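Local coordinates for protein tryptophan synthase alpha chain (Aquifex aeolicus, PDB 2EKC) that probably carries out the aldol cleavage of indoleglycerol phosphate to indole and glyceraldehyde 3-phosphate, as the alpha subunit of tryptophan synthase in the final step of tryptophan biosynthesis, at residues L111-F114 with C115-S118; A67-V70 with A71-G75; S5-F8 with T9-E13; E86-R89 with K90-P93. All coordinates share one frame; numbering follows the deposited sequence. Where two conformers were deposited one is given.

Interaction 1 of 4, residues L111-F114 with C115-S118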
loop_
_atom_site.group_PDB
_atom_site.type_symbol
_atom_site.label_atom_id
_atom_site.label_comp_id
_atom_site.label_asym_id
_atom_site.label_seq_id
_atom_site.Cartn_x
_atom_site.Cartn_y
_atom_site.Cartn_z
ATOM N N LEU A 111 9.152 11.334 14.997
ATOM C CA LEU A 111 7.863 10.644 15.007
ATOM C C LEU A 111 6.642 11.556 15.065
ATOM O O LEU A 111 5.764 11.467 14.201
ATOM C CB LEU A 111 7.792 9.635 16.158
ATOM C CG LEU A 111 8.324 8.236 15.839
ATOM C CD1 LEU A 111 9.812 8.308 15.563
ATOM C CD2 LEU A 111 8.036 7.293 16.996
ATOM N N GLU A 112 6.574 12.417 16.079
ATOM C CA GLU A 112 5.436 13.327 16.219
ATOM C C GLU A 112 5.247 14.159 14.957
ATOM O O GLU A 112 4.160 14.185 14.378
ATOM C CB GLU A 112 5.636 14.271 17.407
ATOM C CG GLU A 112 5.612 13.608 18.784
ATOM C CD GLU A 112 4.208 13.263 19.260
ATOM O OE1 GLU A 112 3.271 14.047 18.992
ATOM O OE2 GLU A 112 4.047 12.215 19.923
ATOM N N LYS A 113 6.306 14.838 14.529
ATOM C CA LYS A 113 6.232 15.678 13.337
ATOM C C LYS A 113 5.830 14.891 12.093
ATOM O O LYS A 113 4.966 15.322 11.331
ATOM C CB LYS A 113 7.571 16.371 13.082
ATOM C CG LYS A 113 7.576 17.206 11.816
ATOM C CD LYS A 113 8.922 17.851 11.532
ATOM C CE LYS A 113 9.270 18.914 12.547
ATOM N NZ LYS A 113 10.478 19.682 12.109
ATOM N N PHE A 114 6.465 13.741 11.894
ATOM C CA PHE A 114 6.180 12.895 10.735
ATOM C C PHE A 114 4.694 12.556 10.672
ATOM O O PHE A 114 4.049 12.712 9.629
ATOM C CB PHE A 114 7.012 11.609 10.812
ATOM C CG PHE A 114 7.038 10.821 9.533
ATOM C CD1 PHE A 114 6.015 9.929 9.222
ATOM C CD2 PHE A 114 8.093 10.968 8.639
ATOM C CE1 PHE A 114 6.046 9.192 8.037
ATOM C CE2 PHE A 114 8.131 10.236 7.451
ATOM C CZ PHE A 114 7.107 9.346 7.150
ATOM N N CYS A 115 4.148 12.104 11.793
ATOM C CA CYS A 115 2.741 11.749 11.847
ATOM C C CYS A 115 1.844 12.973 11.693
ATOM O O CYS A 115 0.842 12.919 10.982
ATOM C CB CYS A 115 2.433 11.013 13.154
ATOM S SG CYS A 115 3.143 9.334 13.223
ATOM N N ARG A 116 2.213 14.074 12.348
ATOM C CA ARG A 116 1.441 15.319 12.269
ATOM C C ARG A 116 1.301 15.749 10.810
ATOM O O ARG A 116 0.200 15.989 10.324
ATOM C CB ARG A 116 2.142 16.440 13.058
ATOM C CG ARG A 116 1.385 17.762 13.139
ATOM C CD ARG A 116 2.295 18.865 13.687
ATOM N NE ARG A 116 3.130 19.461 12.643
ATOM C CZ ARG A 116 4.332 19.995 12.848
ATOM N NH1 ARG A 116 4.861 20.010 14.062
ATOM N NH2 ARG A 116 5.005 20.525 11.834
ATOM N N LEU A 117 2.429 15.853 10.117
ATOM C CA LEU A 117 2.425 16.256 8.716
ATOM C C LEU A 117 1.644 15.303 7.816
ATOM O O LEU A 117 0.876 15.744 6.958
ATOM C CB LEU A 117 3.862 16.394 8.207
ATOM C CG LEU A 117 4.629 17.562 8.841
ATOM C CD1 LEU A 117 6.092 17.504 8.448
ATOM C CD2 LEU A 117 3.998 18.876 8.404
ATOM N N SER A 118 1.848 14.002 8.001
ATOM C CA SER A 118 1.149 13.002 7.190
ATOM C C SER A 118 -0.367 13.161 7.299
ATOM O O SER A 118 -1.080 13.166 6.294
ATOM C CB SER A 118 1.539 11.582 7.630
ATOM O OG SER A 118 2.897 11.300 7.325
#
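Ser118 holds the carbonyl oxygen of Phe114 twice, its OG lying 2.9 Å from Phe114 O and its N 3.0 Å from that same atom. The two donors come from opposite faces of the carbonyl plane, OG lying 35° out of it and therefore not on a lone pair. The hydroxyl gets there because OG stands anti to the carbonyl carbon of its own residue (chi1 -68°), which folds it back along the helix. Ser118 OG also comes 3.9 Å from Phe114 CE1, obliquely to the ring. With an alanine here, Phe114 O would probably keep the backbone bond but lose its second donor, and a small gap would be left beside CE1. Cys115 lies on the same inner side, its CB 3.5 Å from Leu111 O. This is the barrel-facing flank of helix 111-120, which leads into strand 125-127 of the TIM barrel: Phe114 stacks on Phe78 and meets the ring of Phe126 steeply, while Cys115 and Ser118 also lean on Phe126, and Leu111 packs on helices 103-109 and 133-145. The outer flank is looser. Lys113 and Leu117 run side by side in the same direction, touching through Lys113 CG and Leu117 CD1 at 3.7 Å. A less certain contact, since Arg116 was modelled in two conformers, puts Lys113 CG over a guanidinium face, 4.2 Å from Arg116 NH2 and offset toward the rim.

Interaction 2 of 4, residues A67-V70 with A71-G75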
loop_
_atom_site.group_PDB
_atom_site.type_symbol
_atom_site.label_atom_id
_atom_site.label_comp_id
_atom_site.label_asym_id
_atom_site.label_seq_id
_atom_site.Cartn_x
_atom_site.Cartn_y
_atom_site.Cartn_z
ATOM N N ALA A 67 13.068 2.867 -9.035
ATOM C CA ALA A 67 12.186 4.009 -8.811
ATOM C C ALA A 67 12.702 4.840 -7.636
ATOM O O ALA A 67 12.699 6.066 -7.684
ATOM C CB ALA A 67 10.757 3.531 -8.534
ATOM N N HIS A 68 13.149 4.168 -6.578
ATOM C CA HIS A 68 13.680 4.868 -5.410
ATOM C C HIS A 68 14.858 5.759 -5.805
ATOM O O HIS A 68 14.870 6.964 -5.544
ATOM C CB HIS A 68 14.165 3.857 -4.364
ATOM C CG HIS A 68 13.090 3.354 -3.450
ATOM N ND1 HIS A 68 12.647 4.073 -2.360
ATOM C CD2 HIS A 68 12.403 2.188 -3.438
ATOM C CE1 HIS A 68 11.734 3.368 -1.713
ATOM N NE2 HIS A 68 11.568 2.219 -2.345
ATOM N N GLU A 69 15.852 5.138 -6.432
ATOM C CA GLU A 69 17.072 5.817 -6.851
ATOM C C GLU A 69 16.825 7.007 -7.764
ATOM O O GLU A 69 17.336 8.107 -7.525
ATOM C CB GLU A 69 17.999 4.822 -7.552
ATOM C CG GLU A 69 19.397 5.363 -7.807
ATOM C CD GLU A 69 20.232 4.436 -8.665
ATOM O OE1 GLU A 69 20.212 3.215 -8.407
ATOM O OE2 GLU A 69 20.912 4.929 -9.593
ATOM N N VAL A 70 16.048 6.782 -8.818
ATOM C CA VAL A 70 15.742 7.835 -9.775
ATOM C C VAL A 70 15.028 8.992 -9.076
ATOM O O VAL A 70 15.417 10.148 -9.228
ATOM C CB VAL A 70 14.867 7.286 -10.928
ATOM C CG1 VAL A 70 14.437 8.422 -11.860
ATOM C CG2 VAL A 70 15.655 6.227 -11.710
ATOM N N ALA A 71 13.991 8.680 -8.304
ATOM C CA ALA A 71 13.249 9.716 -7.588
ATOM C C ALA A 71 14.169 10.535 -6.688
ATOM O O ALA A 71 14.045 11.750 -6.617
ATOM C CB ALA A 71 12.130 9.091 -6.759
ATOM N N LEU A 72 15.094 9.874 -5.999
ATOM C CA LEU A 72 16.010 10.592 -5.121
ATOM C C LEU A 72 16.937 11.495 -5.920
ATOM O O LEU A 72 17.267 12.598 -5.481
ATOM C CB LEU A 72 16.834 9.616 -4.277
ATOM C CG LEU A 72 16.112 8.973 -3.091
ATOM C CD1 LEU A 72 17.099 8.116 -2.314
ATOM C CD2 LEU A 72 15.522 10.052 -2.181
ATOM N N LYS A 73 17.363 11.033 -7.092
ATOM C CA LYS A 73 18.236 11.849 -7.917
ATOM C C LYS A 73 17.455 13.018 -8.509
ATOM O O LYS A 73 18.044 14.024 -8.889
ATOM C CB LYS A 73 18.901 11.001 -9.006
ATOM C CG LYS A 73 19.836 9.955 -8.414
ATOM C CD LYS A 73 20.966 9.562 -9.352
ATOM C CE LYS A 73 20.454 8.924 -10.621
ATOM N NZ LYS A 73 21.585 8.420 -11.451
ATOM N N ASN A 74 16.132 12.887 -8.585
ATOM C CA ASN A 74 15.306 13.986 -9.082
ATOM C C ASN A 74 15.088 14.986 -7.936
ATOM O O ASN A 74 14.501 16.046 -8.134
ATOM C CB ASN A 74 13.940 13.498 -9.588
ATOM C CG ASN A 74 14.030 12.754 -10.909
ATOM O OD1 ASN A 74 14.890 13.039 -11.741
ATOM N ND2 ASN A 74 13.124 11.808 -11.116
ATOM N N GLY A 75 15.556 14.631 -6.739
ATOM C CA GLY A 75 15.421 15.514 -5.588
ATOM C C GLY A 75 14.112 15.436 -4.822
ATOM O O GLY A 75 13.736 16.384 -4.129
#
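Asn74 folds back over the last turn toward Val70, and its side chain can be traced atom by atom. Asn74 CB is 3.7 Å from Val70 O, and CG is closer, 3.4 Å from that oxygen. At the amide, Asn74 OD1 stays 3.9 Å from Val70 O, while Asn74 ND2 comes alongside Val70 CG1 at 3.7 Å, the two side chains pointing the same way. ND2 does not bond Val70 O, for which the angle is poor; its partners are the carbonyl oxygens of Gly26 and Pro28 in the loop after strand 18-24. Val70 O is met instead by Asn74 N, 2.9 Å away and in the carbonyl plane, although the N-H points rather askew at 134°. With CG1 anti to its backbone N (chi1 175°), Val70 turns that branch toward the amide. One residue on, Gly75 takes positive phi (85°) and its N bonds Leu72 O at 2.9 Å, part of a Schellman motif that ends the helix. On the exposed flank Glu69 and Lys73 lie side by side, but Glu69 OE2 and Lys73 NZ stay 4.0 Å apart, beyond a salt bridge. Helix 62-73 follows the loop that carries Asp60, a predicted proton acceptor, and His68 hydrogen-bonds Asp60 OD2 and Phe54 N. The buried face of the helix rests on the barrel: Ala67 and His68 touch Met24 of strand 18-24, and Ala71 and Leu72 touch Pro53 beyond strand 47-51.

Interaction 3 of 4, residues S5-F8 with T9-E13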
loop_
_atom_site.group_PDB
_atom_site.type_symbol
_atom_site.label_atom_id
_atom_site.label_comp_id
_atom_site.label_asym_id
_atom_site.label_seq_id
_atom_site.Cartn_x
_atom_site.Cartn_y
_atom_site.Cartn_z
ATOM N N SER A 5 -11.684 1.353 6.546
ATOM C CA SER A 5 -12.852 0.572 6.921
ATOM C C SER A 5 -14.048 0.923 6.044
ATOM O O SER A 5 -14.770 0.030 5.599
ATOM C CB SER A 5 -13.198 0.802 8.389
ATOM O OG SER A 5 -12.282 0.110 9.215
ATOM N N ASP A 6 -14.261 2.214 5.791
ATOM C CA ASP A 6 -15.382 2.627 4.950
ATOM C C ASP A 6 -15.266 1.993 3.566
ATOM O O ASP A 6 -16.244 1.489 3.017
ATOM C CB ASP A 6 -15.432 4.149 4.777
ATOM C CG ASP A 6 -15.695 4.892 6.078
ATOM O OD1 ASP A 6 -16.259 4.295 7.015
ATOM O OD2 ASP A 6 -15.346 6.089 6.151
ATOM N N LYS A 7 -14.064 2.022 2.999
ATOM C CA LYS A 7 -13.855 1.462 1.666
ATOM C C LYS A 7 -14.156 -0.028 1.581
ATOM O O LYS A 7 -14.823 -0.477 0.650
ATOM C CB LYS A 7 -12.423 1.718 1.192
ATOM C CG LYS A 7 -12.144 1.195 -0.217
ATOM C CD LYS A 7 -13.077 1.823 -1.258
ATOM C CE LYS A 7 -12.849 3.321 -1.387
ATOM N NZ LYS A 7 -13.748 3.944 -2.403
ATOM N N PHE A 8 -13.657 -0.804 2.536
ATOM C CA PHE A 8 -13.904 -2.243 2.521
ATOM C C PHE A 8 -15.386 -2.555 2.732
ATOM O O PHE A 8 -15.915 -3.521 2.181
ATOM C CB PHE A 8 -13.039 -2.946 3.573
ATOM C CG PHE A 8 -11.648 -3.266 3.086
ATOM C CD1 PHE A 8 -11.458 -4.181 2.052
ATOM C CD2 PHE A 8 -10.535 -2.646 3.646
ATOM C CE1 PHE A 8 -10.179 -4.477 1.579
ATOM C CE2 PHE A 8 -9.245 -2.934 3.180
ATOM C CZ PHE A 8 -9.070 -3.852 2.146
ATOM N N THR A 9 -16.062 -1.734 3.524
ATOM C CA THR A 9 -17.486 -1.941 3.746
ATOM C C THR A 9 -18.202 -1.657 2.429
ATOM O O THR A 9 -19.145 -2.353 2.050
ATOM C CB THR A 9 -18.009 -1.000 4.846
ATOM O OG1 THR A 9 -17.416 -1.375 6.090
ATOM C CG2 THR A 9 -19.528 -1.082 4.960
ATOM N N GLU A 10 -17.738 -0.630 1.727
ATOM C CA GLU A 10 -18.316 -0.263 0.442
ATOM C C GLU A 10 -18.098 -1.376 -0.581
ATOM O O GLU A 10 -19.030 -1.789 -1.276
ATOM C CB GLU A 10 -17.680 1.041 -0.068
ATOM C CG GLU A 10 -17.931 1.332 -1.541
ATOM C CD GLU A 10 -17.259 2.612 -2.013
ATOM O OE1 GLU A 10 -16.124 2.891 -1.573
ATOM O OE2 GLU A 10 -17.858 3.334 -2.837
ATOM N N LEU A 11 -16.865 -1.866 -0.672
ATOM C CA LEU A 11 -16.550 -2.919 -1.630
ATOM C C LEU A 11 -17.380 -4.168 -1.375
ATOM O O LEU A 11 -17.860 -4.806 -2.312
ATOM C CB LEU A 11 -15.059 -3.257 -1.574
ATOM C CG LEU A 11 -14.139 -2.152 -2.108
ATOM C CD1 LEU A 11 -12.704 -2.441 -1.716
ATOM C CD2 LEU A 11 -14.282 -2.059 -3.624
ATOM N N LYS A 12 -17.553 -4.508 -0.105
ATOM C CA LYS A 12 -18.335 -5.677 0.262
ATOM C C LYS A 12 -19.762 -5.543 -0.271
ATOM O O LYS A 12 -20.326 -6.494 -0.809
ATOM C CB LYS A 12 -18.351 -5.840 1.784
ATOM C CG LYS A 12 -19.109 -7.068 2.278
ATOM C CD LYS A 12 -19.044 -7.175 3.801
ATOM C CE LYS A 12 -19.607 -5.926 4.472
ATOM N NZ LYS A 12 -19.541 -5.996 5.961
ATOM N N GLU A 13 -20.345 -4.356 -0.140
ATOM C CA GLU A 13 -21.701 -4.161 -0.626
ATOM C C GLU A 13 -21.752 -4.235 -2.146
ATOM O O GLU A 13 -22.782 -4.590 -2.715
ATOM C CB GLU A 13 -22.270 -2.820 -0.155
ATOM C CG GLU A 13 -23.709 -2.608 -0.602
ATOM C CD GLU A 13 -24.435 -1.552 0.208
ATOM O OE1 GLU A 13 -24.040 -0.369 0.143
ATOM O OE2 GLU A 13 -25.405 -1.912 0.911
#
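Ser5 O is gripped by two donors of Thr9, N and OG1, each 3.0 Å from it. They approach from opposite faces of the carbonyl plane, the hydroxyl standing 37° above it. A first torsion of -67°, which sets OG1 beside the backbone N, swings the hydroxyl back to the preceding turn. On another flank, one turn apart, Lys7 NZ makes a salt bridge with Glu10 OE1 at 2.7 Å, arriving on the syn side of the carboxylate and somewhat out of its plane. Bends at chi2 and chi3 lay the lysine along the extended glutamate, with Lys7 CD also 3.2 Å from Glu10 OE1. Lower on the chain, Lys7 CG meets Leu11 CD1 at 4.0 Å. A methionine in place of Lys7 would probably leave Glu10 without its ion-pair mate and free to turn. Leu11 reaches Asp46 and Ala18, Phe8 touches Ala18 and Pro208, and Lys7 lies on Ile95 and Pro96, all at the starts of barrel strands or just before them; helix 3-14 thus covers the N-terminal end of the barrel, as in other TrpA proteins. The chemistry implies a two-sided helix: apolar carbons go to the barrel, while the Lys7-Glu10 charges probably offset each other locally.

Interaction 4 of 4, residues E86-R89 with K90-P93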
loop_
_atom_site.group_PDB
_atom_site.type_symbol
_atom_site.label_atom_id
_atom_site.label_comp_id
_atom_site.label_asym_id
_atom_site.label_seq_id
_atom_site.Cartn_x
_atom_site.Cartn_y
_atom_site.Cartn_z
ATOM N N GLU A 86 -1.676 15.591 -0.834
ATOM C CA GLU A 86 -2.659 16.658 -0.675
ATOM C C GLU A 86 -3.357 16.955 -2.007
ATOM O O GLU A 86 -4.573 17.136 -2.056
ATOM C CB GLU A 86 -1.982 17.923 -0.138
ATOM C CG GLU A 86 -2.923 19.116 -0.000
ATOM C CD GLU A 86 -2.219 20.364 0.499
ATOM O OE1 GLU A 86 -1.861 20.413 1.697
ATOM O OE2 GLU A 86 -2.014 21.296 -0.311
ATOM N N THR A 87 -2.585 16.997 -3.086
ATOM C CA THR A 87 -3.143 17.266 -4.404
ATOM C C THR A 87 -4.163 16.204 -4.819
ATOM O O THR A 87 -5.244 16.530 -5.312
ATOM C CB THR A 87 -2.030 17.344 -5.462
ATOM O OG1 THR A 87 -1.181 18.462 -5.171
ATOM C CG2 THR A 87 -2.622 17.518 -6.852
ATOM N N LEU A 88 -3.824 14.937 -4.609
ATOM C CA LEU A 88 -4.719 13.842 -4.978
ATOM C C LEU A 88 -5.932 13.765 -4.052
ATOM O O LEU A 88 -7.031 13.421 -4.485
ATOM C CB LEU A 88 -3.964 12.507 -4.947
ATOM C CG LEU A 88 -2.841 12.316 -5.974
ATOM C CD1 LEU A 88 -2.202 10.968 -5.768
ATOM C CD2 LEU A 88 -3.408 12.425 -7.393
ATOM N N ARG A 89 -5.723 14.081 -2.779
ATOM C CA ARG A 89 -6.794 14.045 -1.798
ATOM C C ARG A 89 -7.961 14.948 -2.195
ATOM O O ARG A 89 -9.121 14.612 -1.959
ATOM C CB ARG A 89 -6.265 14.458 -0.420
ATOM C CG ARG A 89 -7.347 14.572 0.652
ATOM C CD ARG A 89 -8.173 13.298 0.723
ATOM N NE ARG A 89 -7.418 12.178 1.276
ATOM C CZ ARG A 89 -7.566 10.915 0.890
ATOM N NH1 ARG A 89 -8.439 10.605 -0.063
ATOM N NH2 ARG A 89 -6.851 9.958 1.467
ATOM N N LYS A 90 -7.655 16.086 -2.808
ATOM C CA LYS A 90 -8.699 17.017 -3.217
ATOM C C LYS A 90 -9.569 16.450 -4.334
ATOM O O LYS A 90 -10.763 16.733 -4.401
ATOM C CB LYS A 90 -8.084 18.346 -3.670
ATOM C CG LYS A 90 -7.152 18.980 -2.645
ATOM C CD LYS A 90 -7.009 20.493 -2.848
ATOM C CE LYS A 90 -6.506 20.852 -4.239
ATOM N NZ LYS A 90 -5.117 20.388 -4.488
ATOM N N GLU A 91 -8.974 15.632 -5.197
ATOM C CA GLU A 91 -9.698 15.045 -6.319
ATOM C C GLU A 91 -10.367 13.714 -5.999
ATOM O O GLU A 91 -11.355 13.348 -6.628
ATOM C CB GLU A 91 -8.749 14.860 -7.501
ATOM C CG GLU A 91 -7.978 16.111 -7.856
ATOM C CD GLU A 91 -6.927 15.859 -8.914
ATOM O OE1 GLU A 91 -7.301 15.503 -10.050
ATOM O OE2 GLU A 91 -5.726 16.013 -8.604
ATOM N N PHE A 92 -9.824 12.987 -5.028
ATOM C CA PHE A 92 -10.371 11.689 -4.643
ATOM C C PHE A 92 -10.550 11.670 -3.128
ATOM O O PHE A 92 -9.774 11.053 -2.403
ATOM C CB PHE A 92 -9.415 10.584 -5.097
ATOM C CG PHE A 92 -9.171 10.581 -6.578
ATOM C CD1 PHE A 92 -10.005 9.870 -7.431
ATOM C CD2 PHE A 92 -8.139 11.332 -7.126
ATOM C CE1 PHE A 92 -9.817 9.909 -8.810
ATOM C CE2 PHE A 92 -7.942 11.376 -8.505
ATOM C CZ PHE A 92 -8.783 10.664 -9.348
ATOM N N PRO A 93 -11.597 12.351 -2.637
ATOM C CA PRO A 93 -11.943 12.477 -1.219
ATOM C C PRO A 93 -12.037 11.221 -0.363
ATOM O O PRO A 93 -11.634 11.239 0.797
ATOM C CB PRO A 93 -13.279 13.221 -1.255
ATOM C CG PRO A 93 -13.190 14.027 -2.499
ATOM C CD PRO A 93 -12.599 13.038 -3.471
HETATM O O HOH W 1 -6.078 18.536 -6.943
HETATM O O HOH W 2 -2.725 21.325 -3.883
#
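At the fraying C-terminal end of helix 78-91, Leu88 O collects the N-H groups of Phe92 and Glu91. Phe92 N is 2.9 Å from Leu88 O with a C=O...N angle of 167°, whereas Glu91 N, 3.0 Å from Leu88 O, makes only a weak, bent bond. The Phe92 ring presents its edge to the same oxygen, Phe92 CD2 lying 3.5 Å from Leu88 O. Beyond this turn Arg89 doubles back: torsions of 53° at chi2 and 70° at chi3 bring NH1 to Phe92 O. Arg89 NH1 and Phe92 O are 2.7 Å apart and the oxygen lies near the guanidinium plane, yet the N-H points poorly, making the bond weak. The stronger partner of NH1 is Ile95 O, and NH2 pairs with Asp124 and Gly122 O, while Phe97 offers a cation-pi contact. One guanidinium thereby clasps the connection from this helix to strand 97-100, the third strand of the TIM barrel, and the segment before strand 125-127, the fourth. On another side, Leu88 and Phe92 pack on helix 30-42. The outer surface is bridged by water. Lys90, its CG 3.2 Å from Glu86 O, curls over Thr87; water 1 lies 2.7 Å from Thr87 O, to which it donates, and accepts from Lys90 NZ. Water 2 is 2.6 Å from Lys90 NZ and reaches Thr87 OG1, itself hydrogen-bonded to Glu83 O, only weakly.

Overall arrangement
From the N terminus the contacts come in series as 3, 2, 4 and 1; each lies in one continuous helical stretch, so none closes a long loop, nests or crosses another. Interaction 3 sits before the first barrel strand, interaction 2 after the second, interaction 4 before the third and interaction 1 before the fourth. Interactions 2 and 3 lie on opposite sides of the chain's centre, their centres about 35 Å apart. Interaction 4 is about 8 Å, nearest atoms, from both 3 and 1, and intermediaries join them: Pro93 O bonds Arg3 of helix 3-14, and Phe78, at the start of helix 78-91, reaches the helix of interaction 1.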